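Local atomic coordinates of beta-ketoacyl-[acyl-carrier-protein] synthase FabY (Pseudomonas aeruginosa, PDB entry 4CW4), a protein that catalyses the condensation of acetyl-CoA with malonyl-ACP to give acetoacetyl-ACP, the primer of bacterial fatty acid synthesis, and works as a homodimer. Residues 17-21 / 171-177; 87-93 / 348-352; 109-114 / 151-157; 177-183 / 193-197; 375-379 / 559-563. One frame throughout, in Å; residues are numbered along the deposited sequence.

Contact 1 (17-21 / 171-177)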
# COMPACT_ATOMS: atom_id res chain seq x y z
N GLY A 17 -18.79 9.71 -4.19
CA GLY A 17 -18.51 8.29 -4.03
C GLY A 17 -19.77 7.50 -3.76
O GLY A 17 -20.87 8.03 -3.87
N TYR A 18 -19.59 6.24 -3.38
CA TYR A 18 -20.67 5.27 -3.22
C TYR A 18 -20.36 4.30 -2.10
O TYR A 18 -19.26 3.73 -2.03
CB TYR A 18 -20.91 4.50 -4.52
CG TYR A 18 -21.36 5.41 -5.63
CD1 TYR A 18 -22.70 5.76 -5.78
CD2 TYR A 18 -20.44 5.98 -6.51
CE1 TYR A 18 -23.12 6.62 -6.78
CE2 TYR A 18 -20.85 6.87 -7.49
CZ TYR A 18 -22.19 7.17 -7.62
OH TYR A 18 -22.62 8.04 -8.59
N ASN A 19 -21.35 4.13 -1.24
CA ASN A 19 -21.34 3.07 -0.23
C ASN A 19 -22.75 2.56 -0.03
O ASN A 19 -23.63 2.86 -0.85
CB ASN A 19 -20.66 3.54 1.05
CG ASN A 19 -21.38 4.68 1.73
OD1 ASN A 19 -22.57 4.90 1.54
ND2 ASN A 19 -20.65 5.38 2.60
N ALA A 20 -22.98 1.80 1.04
CA ALA A 20 -24.28 1.18 1.26
C ALA A 20 -25.40 2.19 1.44
O ALA A 20 -26.56 1.83 1.33
CB ALA A 20 -24.21 0.24 2.47
N ALA A 21 -25.06 3.46 1.71
CA ALA A 21 -26.09 4.49 1.90
C ALA A 21 -26.46 5.19 0.58
O ALA A 21 -27.41 5.95 0.54
CB ALA A 21 -25.63 5.52 2.93
N GLY A 171 -22.05 -4.56 4.39
CA GLY A 171 -22.45 -3.27 3.84
C GLY A 171 -22.26 -3.26 2.34
O GLY A 171 -21.14 -3.25 1.85
N GLN A 172 -23.38 -3.26 1.62
CA GLN A 172 -23.43 -3.46 0.17
C GLN A 172 -23.98 -2.25 -0.53
O GLN A 172 -24.92 -1.63 -0.02
CB GLN A 172 -24.34 -4.66 -0.13
CG GLN A 172 -23.80 -5.98 0.40
CD GLN A 172 -24.89 -6.99 0.65
OE1 GLN A 172 -25.31 -7.71 -0.26
NE2 GLN A 172 -25.36 -7.07 1.89
N LEU A 173 -23.43 -1.89 -1.69
CA LEU A 173 -24.05 -0.84 -2.49
C LEU A 173 -25.54 -1.12 -2.69
O LEU A 173 -25.96 -2.27 -2.68
CB LEU A 173 -23.37 -0.72 -3.86
CG LEU A 173 -21.90 -0.28 -3.88
CD1 LEU A 173 -21.41 0.06 -5.28
CD2 LEU A 173 -21.66 0.89 -2.94
N PRO A 174 -26.34 -0.05 -2.87
CA PRO A 174 -27.78 -0.26 -3.05
C PRO A 174 -28.11 -1.30 -4.14
O PRO A 174 -27.55 -1.27 -5.24
CB PRO A 174 -28.28 1.13 -3.44
CG PRO A 174 -27.31 2.08 -2.78
CD PRO A 174 -25.98 1.38 -2.93
N THR A 175 -29.02 -2.20 -3.81
CA THR A 175 -29.32 -3.32 -4.70
C THR A 175 -29.81 -2.79 -6.04
O THR A 175 -30.77 -2.00 -6.09
CB THR A 175 -30.37 -4.23 -4.11
OG1 THR A 175 -29.97 -4.62 -2.80
CG2 THR A 175 -30.60 -5.46 -5.00
N GLY A 176 -29.16 -3.23 -7.11
CA GLY A 176 -29.53 -2.80 -8.44
C GLY A 176 -28.56 -1.82 -9.07
O GLY A 176 -28.51 -1.69 -10.29
N PHE A 177 -27.79 -1.13 -8.23
CA PHE A 177 -26.78 -0.21 -8.71
C PHE A 177 -25.52 -0.99 -9.05
O PHE A 177 -24.99 -1.70 -8.20
CB PHE A 177 -26.48 0.84 -7.64
CG PHE A 177 -25.49 1.88 -8.07
CD1 PHE A 177 -25.78 2.75 -9.12
CD2 PHE A 177 -24.27 1.99 -7.45
CE1 PHE A 177 -24.86 3.73 -9.50
CE2 PHE A 177 -23.35 2.94 -7.83
CZ PHE A 177 -23.64 3.81 -8.86

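Contact 2 (87-93 / 348-352)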
# COMPACT_ATOMS: atom_id res chain seq x y z
N ALA A 87 -34.90 -1.46 2.74
CA ALA A 87 -34.49 -2.85 2.92
C ALA A 87 -33.30 -3.24 2.04
O ALA A 87 -32.62 -4.21 2.34
CB ALA A 87 -35.68 -3.79 2.66
N SER A 88 -33.08 -2.49 0.97
CA SER A 88 -32.04 -2.79 -0.03
C SER A 88 -30.87 -1.79 -0.01
O SER A 88 -30.11 -1.68 -0.98
CB SER A 88 -32.65 -2.84 -1.42
OG SER A 88 -33.52 -3.94 -1.55
N THR A 89 -30.74 -1.11 1.11
CA THR A 89 -29.61 -0.24 1.39
C THR A 89 -29.08 -0.56 2.79
O THR A 89 -29.72 -1.28 3.55
CB THR A 89 -30.02 1.25 1.32
OG1 THR A 89 -31.20 1.46 2.09
CG2 THR A 89 -30.24 1.68 -0.12
N LEU A 90 -27.91 -0.01 3.11
CA LEU A 90 -27.26 -0.14 4.41
C LEU A 90 -26.79 -1.57 4.67
O LEU A 90 -26.85 -2.43 3.77
CB LEU A 90 -28.15 0.40 5.54
CG LEU A 90 -28.60 1.86 5.38
CD1 LEU A 90 -29.27 2.31 6.66
CD2 LEU A 90 -27.45 2.80 5.01
N VAL A 91 -26.28 -1.81 5.87
CA VAL A 91 -25.89 -3.17 6.28
C VAL A 91 -27.10 -4.10 6.20
O VAL A 91 -28.19 -3.76 6.66
CB VAL A 91 -25.32 -3.17 7.72
CG1 VAL A 91 -25.12 -4.59 8.23
CG2 VAL A 91 -24.04 -2.38 7.76
N ARG A 92 -26.91 -5.28 5.61
CA ARG A 92 -28.00 -6.26 5.46
C ARG A 92 -27.42 -7.62 5.08
O ARG A 92 -26.21 -7.72 4.86
CB ARG A 92 -29.00 -5.78 4.41
CG ARG A 92 -28.40 -5.49 3.03
CD ARG A 92 -29.34 -4.59 2.22
NE ARG A 92 -28.95 -4.53 0.80
CZ ARG A 92 -28.01 -3.75 0.29
NH1 ARG A 92 -27.34 -2.88 1.06
NH2 ARG A 92 -27.74 -3.83 -1.00
N ARG A 93 -28.27 -8.63 4.95
CA ARG A 93 -27.81 -9.96 4.56
C ARG A 93 -27.15 -9.87 3.19
O ARG A 93 -27.58 -9.11 2.32
CB ARG A 93 -28.98 -10.96 4.54
CG ARG A 93 -28.56 -12.44 4.56
CD ARG A 93 -29.75 -13.37 4.74
NE ARG A 93 -29.35 -14.71 5.23
CZ ARG A 93 -28.88 -15.69 4.45
NH1 ARG A 93 -28.75 -15.50 3.12
NH2 ARG A 93 -28.54 -16.85 4.98
N PHE A 348 -30.22 -8.95 10.44
CA PHE A 348 -28.89 -8.63 9.94
C PHE A 348 -28.74 -7.15 9.64
O PHE A 348 -27.62 -6.68 9.51
CB PHE A 348 -28.55 -9.47 8.72
CG PHE A 348 -28.31 -10.92 9.04
CD1 PHE A 348 -27.17 -11.30 9.70
CD2 PHE A 348 -29.24 -11.89 8.70
CE1 PHE A 348 -26.94 -12.63 10.02
CE2 PHE A 348 -29.01 -13.22 9.02
CZ PHE A 348 -27.85 -13.58 9.69
N ARG A 349 -29.84 -6.41 9.55
CA ARG A 349 -29.74 -4.96 9.41
C ARG A 349 -29.16 -4.31 10.65
O ARG A 349 -28.70 -3.17 10.58
CB ARG A 349 -31.10 -4.36 9.06
CG ARG A 349 -31.55 -4.85 7.68
CD ARG A 349 -32.91 -4.42 7.20
NE ARG A 349 -33.03 -4.83 5.79
CZ ARG A 349 -33.41 -6.03 5.37
NH1 ARG A 349 -33.79 -6.96 6.24
NH2 ARG A 349 -33.45 -6.29 4.08
N ARG A 350 -29.15 -5.04 11.76
CA ARG A 350 -28.57 -4.52 13.01
C ARG A 350 -27.29 -5.27 13.34
O ARG A 350 -26.89 -5.37 14.51
CB ARG A 350 -29.59 -4.62 14.14
CG ARG A 350 -30.81 -3.73 13.91
CD ARG A 350 -31.86 -3.91 14.98
NE ARG A 350 -31.37 -3.49 16.29
CZ ARG A 350 -32.02 -3.65 17.44
NH1 ARG A 350 -33.21 -4.23 17.46
NH2 ARG A 350 -31.45 -3.23 18.57
N ALA A 351 -26.59 -5.78 12.33
CA ALA A 351 -25.36 -6.53 12.60
C ALA A 351 -24.28 -5.64 13.22
O ALA A 351 -23.45 -6.12 13.98
CB ALA A 351 -24.83 -7.18 11.35
N SER A 352 -24.32 -4.36 12.86
CA SER A 352 -23.31 -3.40 13.31
C SER A 352 -23.89 -2.47 14.37
O SER A 352 -24.75 -1.62 14.09
CB SER A 352 -22.78 -2.61 12.12
OG SER A 352 -21.66 -1.84 12.51
O HOH W 1 -31.64 -2.30 5.34
O HOH W 2 -28.79 -1.66 8.30

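Contact 3 (109-114 / 151-157)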
# COMPACT_ATOMS: atom_id res chain seq x y z
N VAL A 109 -10.59 -32.46 -0.31
CA VAL A 109 -9.67 -33.53 -0.66
C VAL A 109 -10.44 -34.85 -0.53
O VAL A 109 -10.93 -35.20 0.54
CB VAL A 109 -8.45 -33.56 0.25
CG1 VAL A 109 -7.57 -34.78 -0.05
CG2 VAL A 109 -7.66 -32.26 0.11
N LEU A 110 -10.56 -35.56 -1.65
CA LEU A 110 -11.22 -36.85 -1.68
C LEU A 110 -10.16 -37.92 -1.91
O LEU A 110 -9.56 -38.01 -2.98
CB LEU A 110 -12.26 -36.86 -2.80
CG LEU A 110 -12.97 -38.18 -3.07
CD1 LEU A 110 -13.75 -38.66 -1.85
CD2 LEU A 110 -13.90 -38.03 -4.25
N GLU A 111 -9.91 -38.71 -0.87
CA GLU A 111 -8.94 -39.78 -0.97
C GLU A 111 -9.61 -41.02 -1.53
O GLU A 111 -10.43 -41.64 -0.85
CB GLU A 111 -8.35 -40.10 0.41
CG GLU A 111 -7.57 -38.95 1.01
CD GLU A 111 -7.04 -39.28 2.40
OE1 GLU A 111 -6.20 -40.20 2.51
OE2 GLU A 111 -7.46 -38.62 3.37
N LEU A 112 -9.27 -41.37 -2.76
CA LEU A 112 -9.81 -42.57 -3.38
C LEU A 112 -8.81 -43.69 -3.29
O LEU A 112 -7.66 -43.53 -3.66
CB LEU A 112 -10.16 -42.33 -4.84
CG LEU A 112 -11.27 -41.30 -5.04
CD1 LEU A 112 -11.82 -41.42 -6.44
CD2 LEU A 112 -12.36 -41.46 -4.00
N SER A 113 -9.28 -44.81 -2.76
CA SER A 113 -8.48 -46.02 -2.63
C SER A 113 -9.17 -47.14 -3.38
O SER A 113 -10.40 -47.24 -3.38
CB SER A 113 -8.33 -46.41 -1.16
OG SER A 113 -7.41 -45.55 -0.50
N PRO A 114 -8.38 -47.98 -4.05
CA PRO A 114 -8.96 -49.24 -4.50
C PRO A 114 -8.67 -50.29 -3.44
O PRO A 114 -7.79 -50.10 -2.59
CB PRO A 114 -8.20 -49.52 -5.79
CG PRO A 114 -6.86 -48.93 -5.55
CD PRO A 114 -7.01 -47.81 -4.55
N ILE A 151 -6.50 -47.11 -11.27
CA ILE A 151 -5.76 -46.67 -10.10
C ILE A 151 -5.70 -47.83 -9.12
O ILE A 151 -6.69 -48.52 -8.91
CB ILE A 151 -6.46 -45.44 -9.47
CG1 ILE A 151 -6.37 -44.25 -10.42
CG2 ILE A 151 -5.85 -45.12 -8.11
CD1 ILE A 151 -7.17 -43.02 -9.98
N HIS A 152 -4.53 -48.02 -8.52
CA HIS A 152 -4.28 -49.20 -7.67
C HIS A 152 -3.89 -48.84 -6.24
O HIS A 152 -3.82 -49.73 -5.37
CB HIS A 152 -3.17 -50.04 -8.28
CG HIS A 152 -3.40 -50.33 -9.73
ND1 HIS A 152 -4.31 -51.27 -10.14
CD2 HIS A 152 -2.92 -49.74 -10.85
CE1 HIS A 152 -4.34 -51.28 -11.46
NE2 HIS A 152 -3.50 -50.37 -11.91
N GLU A 153 -3.65 -47.56 -6.01
CA GLU A 153 -3.12 -47.03 -4.77
C GLU A 153 -4.04 -45.89 -4.34
O GLU A 153 -4.67 -45.26 -5.19
CB GLU A 153 -1.74 -46.44 -5.04
CG GLU A 153 -0.62 -46.88 -4.15
CD GLU A 153 0.59 -45.95 -4.27
OE1 GLU A 153 1.00 -45.65 -5.40
OE2 GLU A 153 1.10 -45.50 -3.22
N ARG A 154 -4.11 -45.60 -3.04
CA ARG A 154 -4.83 -44.42 -2.57
C ARG A 154 -4.24 -43.18 -3.22
O ARG A 154 -3.03 -43.03 -3.31
CB ARG A 154 -4.75 -44.27 -1.05
CG ARG A 154 -5.58 -43.10 -0.52
CD ARG A 154 -5.32 -42.82 0.95
NE ARG A 154 -5.57 -43.97 1.82
CZ ARG A 154 -5.32 -43.98 3.13
NH1 ARG A 154 -4.82 -42.90 3.73
NH2 ARG A 154 -5.57 -45.06 3.85
N CYS A 155 -5.09 -42.27 -3.66
CA CYS A 155 -4.60 -40.98 -4.08
C CYS A 155 -5.65 -39.93 -3.84
O CYS A 155 -6.79 -40.23 -3.49
CB CYS A 155 -4.18 -40.99 -5.54
SG CYS A 155 -5.51 -41.32 -6.63
N GLU A 156 -5.23 -38.69 -4.00
CA GLU A 156 -6.04 -37.55 -3.64
C GLU A 156 -6.54 -36.83 -4.86
O GLU A 156 -5.76 -36.36 -5.69
CB GLU A 156 -5.21 -36.57 -2.81
CG GLU A 156 -4.86 -37.08 -1.43
CD GLU A 156 -4.24 -36.02 -0.57
OE1 GLU A 156 -3.98 -34.92 -1.09
OE2 GLU A 156 -4.02 -36.29 0.63
N PHE A 157 -7.85 -36.75 -4.97
CA PHE A 157 -8.49 -35.86 -5.92
C PHE A 157 -9.03 -34.66 -5.15
O PHE A 157 -9.27 -34.74 -3.95
CB PHE A 157 -9.63 -36.58 -6.63
CG PHE A 157 -9.16 -37.64 -7.55
CD1 PHE A 157 -8.61 -37.29 -8.76
CD2 PHE A 157 -9.21 -38.97 -7.21
CE1 PHE A 157 -8.13 -38.25 -9.63
CE2 PHE A 157 -8.75 -39.92 -8.08
CZ PHE A 157 -8.21 -39.55 -9.30

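Contact 4 (177-183 / 193-197)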
# COMPACT_ATOMS: atom_id res chain seq x y z
N PHE A 177 -27.79 -1.13 -8.23
CA PHE A 177 -26.78 -0.21 -8.71
C PHE A 177 -25.52 -0.99 -9.05
O PHE A 177 -24.99 -1.70 -8.20
CB PHE A 177 -26.48 0.84 -7.64
CG PHE A 177 -25.49 1.88 -8.07
CD1 PHE A 177 -25.78 2.75 -9.12
CD2 PHE A 177 -24.27 1.99 -7.45
CE1 PHE A 177 -24.86 3.73 -9.50
CE2 PHE A 177 -23.35 2.94 -7.83
CZ PHE A 177 -23.64 3.81 -8.86
N GLU A 178 -25.06 -0.86 -10.28
CA GLU A 178 -23.92 -1.64 -10.76
C GLU A 178 -22.88 -0.74 -11.41
O GLU A 178 -23.03 -0.36 -12.57
CB GLU A 178 -24.37 -2.70 -11.77
CG GLU A 178 -25.29 -3.78 -11.18
CD GLU A 178 -24.54 -4.91 -10.51
OE1 GLU A 178 -23.31 -4.78 -10.27
OE2 GLU A 178 -25.19 -5.94 -10.21
N PRO A 179 -21.80 -0.41 -10.67
CA PRO A 179 -20.79 0.51 -11.22
C PRO A 179 -20.23 0.06 -12.56
O PRO A 179 -19.97 0.90 -13.42
CB PRO A 179 -19.71 0.51 -10.15
CG PRO A 179 -20.43 0.22 -8.89
CD PRO A 179 -21.48 -0.80 -9.28
N GLY A 180 -20.07 -1.25 -12.76
CA GLY A 180 -19.50 -1.75 -13.98
C GLY A 180 -20.30 -1.47 -15.24
O GLY A 180 -19.74 -1.50 -16.34
N GLU A 181 -21.60 -1.22 -15.09
CA GLU A 181 -22.47 -0.94 -16.24
C GLU A 181 -22.35 0.50 -16.71
O GLU A 181 -22.87 0.87 -17.76
CB GLU A 181 -23.93 -1.23 -15.89
CG GLU A 181 -24.19 -2.68 -15.52
CD GLU A 181 -25.63 -2.93 -15.10
OE1 GLU A 181 -26.40 -1.95 -14.92
OE2 GLU A 181 -25.99 -4.11 -14.94
N LEU A 182 -21.65 1.33 -15.94
CA LEU A 182 -21.65 2.76 -16.21
C LEU A 182 -20.55 3.26 -17.13
O LEU A 182 -20.55 4.44 -17.51
CB LEU A 182 -21.58 3.52 -14.89
CG LEU A 182 -22.70 3.24 -13.88
CD1 LEU A 182 -22.39 4.00 -12.61
CD2 LEU A 182 -24.06 3.65 -14.42
N TYR A 183 -19.61 2.37 -17.47
CA TYR A 183 -18.49 2.73 -18.34
C TYR A 183 -17.92 1.43 -18.89
O TYR A 183 -18.39 0.35 -18.53
CB TYR A 183 -17.41 3.56 -17.59
CG TYR A 183 -16.53 2.72 -16.69
CD1 TYR A 183 -16.96 2.31 -15.43
CD2 TYR A 183 -15.27 2.34 -17.10
CE1 TYR A 183 -16.17 1.55 -14.64
CE2 TYR A 183 -14.48 1.56 -16.32
CZ TYR A 183 -14.94 1.17 -15.08
OH TYR A 183 -14.17 0.36 -14.27
N GLN A 193 -13.62 -0.45 -10.70
CA GLN A 193 -14.87 0.10 -11.19
C GLN A 193 -15.40 1.15 -10.21
O GLN A 193 -15.81 2.23 -10.61
CB GLN A 193 -15.91 -1.01 -11.35
CG GLN A 193 -15.50 -2.12 -12.32
CD GLN A 193 -16.46 -3.27 -12.31
OE1 GLN A 193 -17.49 -3.23 -11.65
NE2 GLN A 193 -16.13 -4.28 -13.05
N MET A 194 -15.37 0.82 -8.93
CA MET A 194 -15.89 1.72 -7.90
C MET A 194 -15.06 2.98 -7.81
O MET A 194 -15.60 4.06 -7.63
CB MET A 194 -15.97 1.00 -6.55
CG MET A 194 -17.11 -0.01 -6.51
SD MET A 194 -17.24 -1.00 -5.01
CE MET A 194 -17.36 0.26 -3.75
N SER A 195 -13.75 2.86 -7.99
CA SER A 195 -12.87 4.02 -7.93
C SER A 195 -13.17 4.97 -9.08
O SER A 195 -13.26 6.18 -8.89
CB SER A 195 -11.39 3.62 -7.95
OG SER A 195 -10.57 4.76 -7.76
N VAL A 196 -13.29 4.43 -10.28
CA VAL A 196 -13.56 5.24 -11.46
C VAL A 196 -14.90 5.98 -11.31
O VAL A 196 -15.01 7.18 -11.55
CB VAL A 196 -13.53 4.37 -12.75
CG1 VAL A 196 -14.13 5.08 -13.96
CG2 VAL A 196 -12.10 3.90 -13.03
N VAL A 197 -15.92 5.26 -10.87
CA VAL A 197 -17.26 5.85 -10.74
C VAL A 197 -17.34 6.87 -9.60
O VAL A 197 -17.94 7.95 -9.75
CB VAL A 197 -18.32 4.73 -10.62
CG1 VAL A 197 -19.66 5.29 -10.32
CG2 VAL A 197 -18.34 3.91 -11.91
O HOH W 3 -20.78 -3.62 -11.21

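Contact 5 (375-379 / 559-563)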
# COMPACT_ATOMS: atom_id res chain seq x y z
N ASP A 375 -6.40 27.37 -0.17
CA ASP A 375 -7.36 28.45 -0.02
C ASP A 375 -7.26 29.52 -1.09
O ASP A 375 -8.27 30.09 -1.49
CB ASP A 375 -7.25 29.09 1.37
CG ASP A 375 -5.89 29.69 1.66
OD1 ASP A 375 -4.90 28.94 1.68
OD2 ASP A 375 -5.80 30.90 1.96
N GLU A 376 -6.06 29.82 -1.54
CA GLU A 376 -5.88 30.87 -2.53
C GLU A 376 -6.47 30.45 -3.88
O GLU A 376 -7.17 31.23 -4.53
CB GLU A 376 -4.40 31.19 -2.65
CG GLU A 376 -4.07 32.35 -3.54
CD GLU A 376 -2.61 32.71 -3.45
OE1 GLU A 376 -1.78 32.01 -4.06
OE2 GLU A 376 -2.29 33.70 -2.75
N LEU A 377 -6.20 29.21 -4.29
CA LEU A 377 -6.76 28.72 -5.54
C LEU A 377 -8.29 28.62 -5.45
O LEU A 377 -9.00 28.94 -6.40
CB LEU A 377 -6.15 27.34 -5.89
CG LEU A 377 -6.64 26.74 -7.20
CD1 LEU A 377 -6.23 27.59 -8.40
CD2 LEU A 377 -6.18 25.30 -7.34
N ALA A 378 -8.80 28.13 -4.32
CA ALA A 378 -10.25 28.04 -4.13
C ALA A 378 -10.89 29.42 -4.29
O ALA A 378 -11.90 29.57 -4.96
CB ALA A 378 -10.57 27.45 -2.77
N LEU A 379 -10.26 30.42 -3.69
CA LEU A 379 -10.73 31.80 -3.75
C LEU A 379 -10.77 32.27 -5.21
O LEU A 379 -11.76 32.84 -5.68
CB LEU A 379 -9.79 32.69 -2.93
CG LEU A 379 -10.29 34.11 -2.61
CD1 LEU A 379 -11.25 34.08 -1.41
CD2 LEU A 379 -9.11 35.05 -2.35
N LEU A 559 -10.83 32.40 5.63
CA LEU A 559 -10.50 32.96 4.31
C LEU A 559 -10.78 34.46 4.26
O LEU A 559 -10.00 35.23 3.65
CB LEU A 559 -11.26 32.23 3.19
CG LEU A 559 -10.46 31.09 2.52
CD1 LEU A 559 -10.31 29.91 3.47
CD2 LEU A 559 -11.10 30.68 1.21
N ARG A 560 -11.87 34.88 4.89
CA ARG A 560 -12.20 36.30 4.97
C ARG A 560 -11.11 37.07 5.71
O ARG A 560 -10.71 38.16 5.28
CB ARG A 560 -13.55 36.51 5.68
CG ARG A 560 -14.79 36.22 4.82
CD ARG A 560 -16.07 36.29 5.66
NE ARG A 560 -17.29 36.08 4.88
CZ ARG A 560 -17.90 37.03 4.17
NH1 ARG A 560 -17.40 38.26 4.11
NH2 ARG A 560 -19.02 36.74 3.51
N LYS A 561 -10.62 36.51 6.81
CA LYS A 561 -9.59 37.18 7.60
C LYS A 561 -8.29 37.30 6.82
O LYS A 561 -7.67 38.36 6.82
CB LYS A 561 -9.37 36.42 8.92
CG LYS A 561 -8.29 37.00 9.83
CD LYS A 561 -8.63 38.40 10.29
CE LYS A 561 -7.71 38.82 11.42
NZ LYS A 561 -7.71 40.29 11.60
N ARG A 562 -7.88 36.23 6.16
CA ARG A 562 -6.62 36.24 5.42
C ARG A 562 -6.70 37.11 4.18
O ARG A 562 -5.79 37.89 3.93
CB ARG A 562 -6.20 34.82 5.03
CG ARG A 562 -5.02 34.78 4.08
CD ARG A 562 -4.56 33.33 3.82
NE ARG A 562 -3.75 32.83 4.93
CZ ARG A 562 -3.31 31.59 5.03
NH1 ARG A 562 -3.64 30.69 4.12
NH2 ARG A 562 -2.54 31.25 6.06
N HIS A 563 -7.77 37.00 3.40
CA HIS A 563 -7.80 37.58 2.06
C HIS A 563 -8.50 38.93 1.96
O HIS A 563 -8.30 39.63 0.98
CB HIS A 563 -8.41 36.58 1.08
CG HIS A 563 -7.62 35.32 0.96
ND1 HIS A 563 -6.45 35.26 0.24
CD2 HIS A 563 -7.83 34.08 1.45
CE1 HIS A 563 -5.97 34.03 0.31
NE2 HIS A 563 -6.79 33.30 1.04

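Contact 1 (17-21 / 171-177)
The nearest CA atoms, Ala20 CA and Leu173 CA, are 4.3 Å apart, yet the closest thing to a polar link across the segments is a CA-H...O contact, Ala20 CA to Gln172 O at 3.2 Å. The small alanine suits so close an approach; its CB sits 4.0 Å from Gly171 C. The rest is mainly van der Waals packing. Leu173 CD2 lies 4.0 Å from Tyr18 CB and 3.5 Å from Asn19 O, and Pro174 CD is 3.5 Å from the same Asn19 O. A type II turn from Pro174 to Phe177, with Gly176 at a positive phi suited to glycine, returns the chain so that Phe177 CZ reaches Tyr18 CE1 at 3.5 Å, over one face of the tyrosine ring, the planes oblique at 31°. Asn19 OD1 accepts from Ala21 N at 2.9 Å, an Asx turn where the strand ends, and its ND2 bonds to Asp485. The Gln172 amide bonds to backbone Glu95 N and Arg93 O, and the carbonyls of Gln172 and Leu173 to Arg92. Gly171 lies about 8 Å from the side chain of His477, a predicted active-site residue. With these polar groups satisfied by other partners, shape and burial join core strand 10-19 to this loop.

Contact 2 (87-93 / 348-352)
This partly buried contact joins the helix-to-strand connection 87-93, including its strand, to a 3-10 turn in the loop before strand 366-374. Arg349 is its main link: its long side chain reaches back so that NH2 donates to Ala87 O at 2.8 Å and nearly straight, taking a carbonyl at the helix's C-terminal end. One face of the guanidinium lies over Arg92 CB. Water 1 joins Thr89 O (2.8 Å) to Arg349 NE by a weak bond at 2.9 Å, and water 2 donates to both Val91 O and Arg349 O, each at 2.7 Å. Arg349 CA makes a CA-H...O contact of 3.4 Å with Val91 O. Compact, branched Val91 sets CG1 4.1 Å from Ala351 CB, an apolar contact, and packs it on the carbonyl Phe348 O at 3.5 Å; its side chain is about 8 Å from that of His477, a predicted active-site residue. The Arg93 guanidinium pairs with Asp102. Phe348 and Ala351 rest on helix 334-341 and strand 169-171, the latter being the antiparallel partner of strand 91-93.

Contact 3 (109-114 / 151-157)
Four backbone hydrogen bonds hold the strands in antiparallel register: Leu110 N to Phe157 O at 2.8 Å with Phe157 N to Leu110 O at 2.9 Å, and Leu112 N to Cys155 O at 2.8 Å with Cys155 N to Leu112 O at 2.9 Å. Between these pairs sits the non-hydrogen-bonded pair Glu111-Glu156. On the Glu111 face, the long Arg154 side chain forms a salt bridge, NH1 to Glu111 OE1 at 3.3 Å, whose hydrogen bond is weak, and another weak bond from NE to Ser113 OG at 3.4 Å. On the other face, Leu112 CD1 meets Phe157 CD2 at 3.7 Å; large apolar groups suit it because the second subunit packs there, Phe122 of that subunit on Leu112 and its Val159 on Phe157. Pro114, two residues beyond the last paired residue Leu112, lacks an N-H and cannot donate to continue the ladder. These paired strands form a beta ribbon far from the active site, continued through Phe157 into a strand of the second subunit, consistent with an arm that takes part in the dimer.

Contact 4 (177-183 / 193-197)
Gln193 opens the helical segment, facing Pro179 and Gly180. Its OE1 lies 3.4 Å from Gly180 CA, so close that a beta carbon there would clash, which favours glycine. Water 3 links the two, accepting from Gly180 N at 2.9 Å and donating to Glu178 OE1 at 2.9 Å and, weakly, to Gln193 OE1 at 3.3 Å. Tyr183 OH approaches Gln193 CA at 3.2 Å while hydrogen-bonding to His188. Met194 points its CA-to-CB bond away, yet its CG touches Pro179 CG at 4.1 Å. Val196 then sets CG1 over the Tyr183 ring, 4.0 Å from the centroid and 5° off the normal, a CH-pi contact. Branched Val197 touches Pro179 CB and Tyr183 CD1 through CG2, each at 4.1 Å, and Leu182 CD1 through CG1 at 3.8 Å. The loop, with its 3-10 turn at 179-181, thus folds back upon helix 190-204 just before entering it; Met194 and Ser195 of that helix reach strand 307-314, and Ser195 and Val196 meet helix 263-273.

Contact 5 (375-379 / 559-563)
Leu379 lays CD2 over one face of the His563 ring, 3.9 Å from its centroid and 24° off the normal, a CH-pi contact in which the flat pi face of the imidazole receives the methyl group. The ring's edge does polar work: His563 NE2 donates to Asp375 OD2 at 2.8 Å. The same oxygen takes a salt bridge from Arg562 NH1 at 3.1 Å, so the short aspartate, one turn before Leu379, is clasped by two successive residues of the other helix; its OD1 accepts from Leu9 N. Arg562, long enough to cross the gap, also forms a salt bridge through NE with Asp636 of the second subunit. Leu559 brings CD1 to 3.8 Å from Asp375 CB and CD2 to 4.3 Å from Leu379 CD1. The segment axes stand 11.4 Å apart and cross at -94°, a separation bridged mainly by side chains. Helix 375-381 and helix 552-563 each follow a strand of the large mixed sheet. Their crossing lies at the edge of the thiolase-fold core, away from the predicted active site.

From the N terminus, the end of central-sheet strand 10-19 packs at contact 1 against residues 171-177, closing a loop of some 150 residues. Contact 2 begins inside that loop at 87-93 and closes beyond it at 348-352, so the two cross; they also touch, through Ala20 O to Leu90 N and Leu173 O to Arg92 NH2, both 2.9 Å and probably hydrogen bonds. Contact 3 is nested within both loops but belongs to a projecting ribbon. Contact 4, a short local closure onto helix 190-204, shares Phe177 with contact 1 and is nested inside contact 2. Contact 5 follows all of them, joining helices 375-381 and 552-563; contacts 3 and 5 both touch the second subunit.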